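Local coordinates for protein response regulator ChrA (Corynebacterium diphtheriae, PDB 4YN8) that probably binds DNA to regulate transcription, as the response regulator of a haem-sensing two-component system, at residues A172-K175 with T176-H180; L185-N189 with R190-I194. The protein carries 1 engineered substitution. All coordinates share one frame; numbering follows the deposited sequence.

Contact 1 of 2, residues A172-K175 with T176-H180; sequences ATVK and THLVH
Thr176 turns back on Ala172 one turn earlier in helix 171-185, the second helix of the LuxR-type helix-turn-helix and, as in relatives, probably the one that reads DNA. Both polar hydrogens of Thr176 converge on one carbonyl: its N and its OG1 each donate a hydrogen bond to Ala172 O, both at 3.0 Å. The two donors arrive from opposite faces of the carbonyl plane. With OG1 anti to the carbonyl carbon (chi1 -61°), the hydroxyl sits beside its own backbone N and can fold down onto the preceding turn, which gives this exposed side chain a partner within the helix.

The backbone bonds that follow are those of a regular alpha-helix, i to i+4. Leu178 N reaches Val174 O at 2.9 Å, and His177 and Val179 bond in the same way to Thr173 and Lys175.

Side-chain packing runs along two lines of the helix. On the buried side Val174 and Leu178 lie side by side, CG1 of Val174 being 4.1 Å from CD1 of Leu178; Val174 rests on Leu163 of helix 160-167, while Leu178 faces Ile150 and Leu154 of helix 145-155. The helix is thereby seated against the two helices that precede it. The aliphatic part of Lys175 passes across Leu178, its CE 4.1 Å from Leu178 CD1.

On the neighbouring line Thr173 and His177 point the same way. Thr173 OG1 is bonded to Ser170 OG, whereas its methyl CG2 lies alongside the imidazole, 3.7 Å from His177 NE2.

Contact 2 of 2, residues L185-N189 with R190-I194; sequences LGVDN and RTAAI. With SO4 (sulfate ion), chain D.
Arg190 N, the first amide of helix 190-199, donates to sulfate O4 at 2.9 Å, so the anion sits at a helix N-terminus just after the N-cap residue Asn189. This is the entry to the last helix of the LuxR-type DNA-binding domain. The Arg190 side chain takes a second oxygen: NH2 lies 3.0 Å from sulfate O1, while NE makes a weak bond to that same O1. With chi1 at 72°, CG stands between the backbone N and the carbonyl carbon, and a bend at chi3 turns the guanidinium edge toward the anion, whose sulfur lies in its plane. NH2 also bonds Asn160 OD1, and Tyr182 OH gives the sulfate a further bond. Helix-end polarity and the arginine charge together probably stabilise the anion.

The connection into this helix opens with a Schellman motif, Gly186 leaving helix 171-185 at positive phi. Past the turn, Asn189 O receives Ala193 N at 3.0 Å, which starts the regular bonding of the new helix.

Apolar side chains pack the loop against the first helical turn. Val187 straddles two alanines: its CB is 3.8 Å from Ala192 CB, and its CG2 is 3.9 Å from Ala193 CB. From just before the glycine, Leu185 CD1 comes within 4.1 Å of Ala193 CB.

Contacts 1 and 2 follow in series along the chain, within helix 171-185 and then in its passage to helix 190-199, with centres about 13 Å apart. They meet where Leu178 CD1 packs 3.7 Å from Arg190 NH2, so a side chain of the probable recognition helix touches the arginine that grips the sulfate. The same sulfate draws in Lys175 of contact 1, whose NZ lies 3.6 Å from O3 in a long, weak ion pair, so the anion links both contacts. Asn160, already a partner of Arg190, also touches Lys175 and Leu178. The sulfate probably came from the crystallisation liquor, yet its position is consistent with a place for a DNA phosphate.

Contact 1 of 2, residues A172-K175 with T176-H180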
ATOM      1  N   ALA A 172      -2.640  13.258 -31.620  1.00 19.30           N
ATOM      2  CA  ALA A 172      -2.221  13.144 -30.205  1.00 19.21           C
ATOM      3  C   ALA A 172      -3.359  12.833 -29.226  1.00 19.00           C
ATOM      4  O   ALA A 172      -3.173  12.048 -28.304  1.00 18.05           O
ATOM      5  CB  ALA A 172      -1.507  14.406 -29.759  1.00 20.03           C
ATOM      6  N   THR A 173      -4.512  13.454 -29.441  1.00 17.16           N
ATOM      7  CA  THR A 173      -5.715  13.207 -28.646  1.00 17.60           C
ATOM      8  C   THR A 173      -6.161  11.749 -28.875  1.00 16.51           C
ATOM      9  O   THR A 173      -6.492  11.029 -27.871  1.00 15.30           O
ATOM     10  CB  THR A 173      -6.832  14.151 -29.045  1.00 18.44           C
ATOM     11  OG1 THR A 173      -6.434  15.506 -28.786  1.00 20.11           O
ATOM     12  CG2 THR A 173      -8.082  13.883 -28.261  1.00 18.69           C
ATOM     13  N   VAL A 174      -6.140  11.324 -30.147  1.00 15.28           N
ATOM     14  CA  VAL A 174      -6.444   9.881 -30.505  1.00 15.57           C
ATOM     15  C   VAL A 174      -5.516   8.964 -29.729  1.00 16.74           C
ATOM     16  O   VAL A 174      -5.949   7.978 -29.084  1.00 15.75           O
ATOM     17  CB  VAL A 174      -6.297   9.567 -32.009  1.00 14.76           C
ATOM     18  CG1 VAL A 174      -6.350   8.069 -32.280  1.00 16.62           C
ATOM     19  CG2 VAL A 174      -7.399  10.258 -32.814  1.00 14.29           C
ATOM     20  N   LYS A 175      -4.220   9.245 -29.807  1.00 17.45           N
ATOM     21  CA  LYS A 175      -3.234   8.396 -29.105  1.00 20.58           C
ATOM     22  C   LYS A 175      -3.436   8.328 -27.564  1.00 18.31           C
ATOM     23  O   LYS A 175      -3.319   7.271 -26.961  1.00 18.33           O
ATOM     24  CB  LYS A 175      -1.798   8.824 -29.496  1.00 25.61           C
ATOM     25  CG  LYS A 175      -1.150   7.908 -30.539  1.00 35.78           C
ATOM     26  CD  LYS A 175      -0.524   6.652 -29.840  1.00 44.23           C
ATOM     27  CE  LYS A 175      -0.843   5.275 -30.487  1.00 48.85           C
ATOM     28  NZ  LYS A 175      -0.463   4.089 -29.654  1.00 48.74           N
ATOM     29  N   THR A 176      -3.751   9.443 -26.936  1.00 18.10           N
ATOM     30  CA  THR A 176      -4.068   9.473 -25.516  1.00 19.42           C
ATOM     31  C   THR A 176      -5.267   8.596 -25.163  1.00 18.76           C
ATOM     32  O   THR A 176      -5.244   7.871 -24.162  1.00 18.16           O
ATOM     33  CB  THR A 176      -4.286  10.909 -25.066  1.00 22.61           C
ATOM     34  OG1 THR A 176      -3.043  11.603 -25.305  1.00 23.20           O
ATOM     35  CG2 THR A 176      -4.637  10.964 -23.624  1.00 25.18           C
ATOM     36  N   HIS A 177      -6.318   8.680 -25.977  1.00 16.26           N
ATOM     37  CA  HIS A 177      -7.484   7.841 -25.788  1.00 16.53           C
ATOM     38  C   HIS A 177      -7.097   6.384 -25.930  1.00 15.64           C
ATOM     39  O   HIS A 177      -7.599   5.571 -25.166  1.00 16.95           O
ATOM     40  CB  HIS A 177      -8.581   8.150 -26.792  1.00 15.94           C
ATOM     41  CG  HIS A 177      -9.322   9.427 -26.537  1.00 17.36           C
ATOM     42  ND1 HIS A 177      -9.948   9.719 -25.341  1.00 19.46           N
ATOM     43  CD2 HIS A 177      -9.569  10.479 -27.354  1.00 18.54           C
ATOM     44  CE1 HIS A 177     -10.548  10.897 -25.428  1.00 19.85           C
ATOM     45  NE2 HIS A 177     -10.316  11.387 -26.635  1.00 19.69           N
ATOM     46  N   LEU A 178      -6.317   6.051 -26.943  1.00 14.49           N
ATOM     47  CA  LEU A 178      -5.892   4.648 -27.139  1.00 15.12           C
ATOM     48  C   LEU A 178      -5.135   4.145 -25.933  1.00 17.59           C
ATOM     49  O   LEU A 178      -5.339   2.987 -25.495  1.00 16.83           O
ATOM     50  CB  LEU A 178      -5.087   4.427 -28.411  1.00 15.74           C
ATOM     51  CG  LEU A 178      -5.850   4.620 -29.711  1.00 16.24           C
ATOM     52  CD1 LEU A 178      -4.882   4.560 -30.874  1.00 17.67           C
ATOM     53  CD2 LEU A 178      -6.994   3.617 -29.817  1.00 16.13           C
ATOM     54  N   VAL A 179      -4.258   4.974 -25.364  1.00 18.13           N
ATOM     55  CA  VAL A 179      -3.566   4.531 -24.121  1.00 20.06           C
ATOM     56  C   VAL A 179      -4.554   4.130 -23.032  1.00 17.18           C
ATOM     57  O   VAL A 179      -4.407   3.038 -22.409  1.00 19.57           O
ATOM     58  CB  VAL A 179      -2.530   5.590 -23.590  1.00 21.52           C
ATOM     59  CG1 VAL A 179      -2.051   5.214 -22.196  1.00 22.97           C
ATOM     60  CG2 VAL A 179      -1.378   5.700 -24.563  1.00 22.84           C
ATOM     61  N   HIS A 180      -5.593   4.931 -22.845  1.00 16.74           N
ATOM     62  CA  HIS A 180      -6.526   4.672 -21.788  0.50 18.12           C
ATOM     63  C   HIS A 180      -7.355   3.445 -22.128  1.00 17.44           C
ATOM     64  O   HIS A 180      -7.614   2.620 -21.261  1.00 17.18           O
ATOM     65  CB  HIS A 180      -7.444   5.838 -21.545  0.50 18.00           C
ATOM     66  CG  HIS A 180      -8.229   5.712 -20.281  0.50 20.55           C
ATOM     67  ND1 HIS A 180      -9.607   5.715 -20.255  0.50 20.72           N
ATOM     68  CD2 HIS A 180      -7.828   5.557 -18.992  0.50 21.14           C
ATOM     69  CE1 HIS A 180     -10.022   5.595 -19.008  0.50 21.41           C
ATOM     70  NE2 HIS A 180      -8.963   5.484 -18.223  0.50 21.84           N
TER

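Contact 2 of 2, residues L185-N189 with R190-I194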
ATOM      1  N   LEU A 185      -8.846  -2.366 -21.333  1.00 15.88           N
ATOM      2  CA  LEU A 185      -9.027  -3.671 -22.011  1.00 17.73           C
ATOM      3  C   LEU A 185      -7.984  -4.721 -21.645  1.00 19.45           C
ATOM      4  O   LEU A 185      -8.138  -5.885 -22.000  1.00 21.61           O
ATOM      5  CB  LEU A 185      -9.065  -3.470 -23.530  1.00 16.19           C
ATOM      6  CG  LEU A 185     -10.258  -2.634 -24.007  1.00 16.42           C
ATOM      7  CD1 LEU A 185     -10.216  -2.551 -25.527  1.00 16.17           C
ATOM      8  CD2 LEU A 185     -11.582  -3.203 -23.561  1.00 17.86           C
ATOM      9  N   GLY A 186      -6.894  -4.311 -20.998  1.00 19.99           N
ATOM     10  CA  GLY A 186      -5.812  -5.241 -20.669  1.00 22.55           C
ATOM     11  C   GLY A 186      -4.960  -5.649 -21.840  1.00 22.64           C
ATOM     12  O   GLY A 186      -4.507  -6.800 -21.914  1.00 25.24           O
ATOM     13  N   VAL A 187      -4.742  -4.749 -22.805  1.00 20.33           N
ATOM     14  CA  VAL A 187      -4.021  -5.096 -24.033  1.00 19.76           C
ATOM     15  C   VAL A 187      -2.995  -4.023 -24.298  1.00 19.48           C
ATOM     16  O   VAL A 187      -2.972  -3.011 -23.602  1.00 18.80           O
ATOM     17  CB  VAL A 187      -4.970  -5.208 -25.254  1.00 20.38           C
ATOM     18  CG1 VAL A 187      -6.068  -6.231 -24.974  1.00 21.14           C
ATOM     19  CG2 VAL A 187      -5.607  -3.863 -25.580  1.00 19.14           C
ATOM     20  N   ASP A 188      -2.181  -4.210 -25.326  1.00 22.84           N
ATOM     21  CA  ASP A 188      -1.169  -3.181 -25.639  1.00 25.53           C
ATOM     22  C   ASP A 188      -1.016  -2.874 -27.116  1.00 24.45           C
ATOM     23  O   ASP A 188      -0.046  -2.233 -27.525  1.00 23.31           O
ATOM     24  CB  ASP A 188       0.174  -3.584 -25.021  1.00 29.11           C
ATOM     25  CG  ASP A 188       0.809  -4.768 -25.716  1.00 31.32           C
ATOM     26  OD1 ASP A 188       0.381  -5.157 -26.814  1.00 33.74           O
ATOM     27  OD2 ASP A 188       1.791  -5.329 -25.156  1.00 40.29           O
ATOM     28  N   ASN A 189      -1.971  -3.287 -27.941  1.00 21.82           N
ATOM     29  CA  ASN A 189      -1.974  -2.918 -29.321  1.00 21.04           C
ATOM     30  C   ASN A 189      -3.400  -2.935 -29.875  1.00 19.20           C
ATOM     31  O   ASN A 189      -4.318  -3.489 -29.251  1.00 14.99           O
ATOM     32  CB  ASN A 189      -1.111  -3.868 -30.151  1.00 22.47           C
ATOM     33  CG  ASN A 189      -1.609  -5.299 -30.092  1.00 23.04           C
ATOM     34  OD1 ASN A 189      -1.221  -6.075 -29.209  1.00 30.99           O
ATOM     35  ND2 ASN A 189      -2.442  -5.659 -31.014  1.00 20.27           N
ATOM     36  N   ARG A 190      -3.537  -2.357 -31.057  1.00 18.04           N
ATOM     37  CA  ARG A 190      -4.848  -2.131 -31.682  1.00 20.20           C
ATOM     38  C   ARG A 190      -5.596  -3.401 -32.120  1.00 19.71           C
ATOM     39  O   ARG A 190      -6.811  -3.476 -31.979  1.00 19.60           O
ATOM     40  CB  ARG A 190      -4.794  -1.093 -32.839  1.00 21.64           C
ATOM     41  CG  ARG A 190      -4.135  -1.488 -34.149  1.00 24.29           C
ATOM     42  CD  ARG A 190      -4.193  -0.319 -35.171  1.00 26.87           C
ATOM     43  NE  ARG A 190      -3.620   0.818 -34.501  1.00 29.91           N
ATOM     44  CZ  ARG A 190      -3.988   2.100 -34.558  1.00 25.91           C
ATOM     45  NH1 ARG A 190      -4.942   2.589 -35.327  1.00 26.15           N
ATOM     46  NH2 ARG A 190      -3.322   2.910 -33.789  1.00 25.99           N
ATOM     47  N   THR A 191      -4.879  -4.397 -32.648  1.00 20.97           N
ATOM     48  CA  THR A 191      -5.494  -5.673 -33.010  1.00 21.37           C
ATOM     49  C   THR A 191      -6.055  -6.403 -31.795  1.00 19.33           C
ATOM     50  O   THR A 191      -7.192  -6.867 -31.847  1.00 16.73           O
ATOM     51  CB  THR A 191      -4.505  -6.602 -33.705  1.00 24.05           C
ATOM     52  OG1 THR A 191      -3.992  -5.916 -34.824  1.00 26.37           O
ATOM     53  CG2 THR A 191      -5.221  -7.831 -34.208  1.00 24.97           C
ATOM     54  N   ALA A 192      -5.306  -6.413 -30.700  1.00 17.49           N
ATOM     55  CA  ALA A 192      -5.745  -7.062 -29.480  1.00 18.39           C
ATOM     56  C   ALA A 192      -6.910  -6.289 -28.845  1.00 16.97           C
ATOM     57  O   ALA A 192      -7.778  -6.885 -28.192  1.00 15.32           O
ATOM     58  CB  ALA A 192      -4.614  -7.188 -28.476  1.00 19.84           C
ATOM     59  N   ALA A 193      -6.883  -4.954 -28.989  1.00 14.28           N
ATOM     60  CA  ALA A 193      -7.977  -4.137 -28.508  1.00 13.17           C
ATOM     61  C   ALA A 193      -9.296  -4.478 -29.188  1.00 12.22           C
ATOM     62  O   ALA A 193     -10.355  -4.506 -28.551  1.00 10.98           O
ATOM     63  CB  ALA A 193      -7.697  -2.659 -28.699  1.00 12.60           C
ATOM     64  N   ILE A 194      -9.241  -4.680 -30.477  1.00 12.25           N
ATOM     65  CA  ILE A 194     -10.446  -5.034 -31.202  1.00 13.99           C
ATOM     66  C   ILE A 194     -10.964  -6.397 -30.742  1.00 12.65           C
ATOM     67  O   ILE A 194     -12.168  -6.541 -30.493  1.00 12.06           O
ATOM     68  CB  ILE A 194     -10.249  -5.042 -32.731  1.00 15.82           C
ATOM     69  CG1 ILE A 194      -9.984  -3.616 -33.253  1.00 18.72           C
ATOM     70  CG2 ILE A 194     -11.469  -5.632 -33.451  1.00 17.10           C
ATOM     71  CD1 ILE A 194     -11.148  -2.680 -32.979  1.00 23.20           C
TER
HETATM   72  S   SO4 D 202      -0.908   0.460 -31.748  1.00 34.33           S
HETATM   73  O1  SO4 D 202      -2.060   1.394 -31.589  1.00 38.96           O
HETATM   74  O2  SO4 D 202      -0.009   0.898 -32.807  1.00 38.58           O
HETATM   75  O3  SO4 D 202      -0.340   0.555 -30.406  1.00 39.32           O
HETATM   76  O4  SO4 D 202      -1.231  -0.924 -32.106  1.00 33.27           O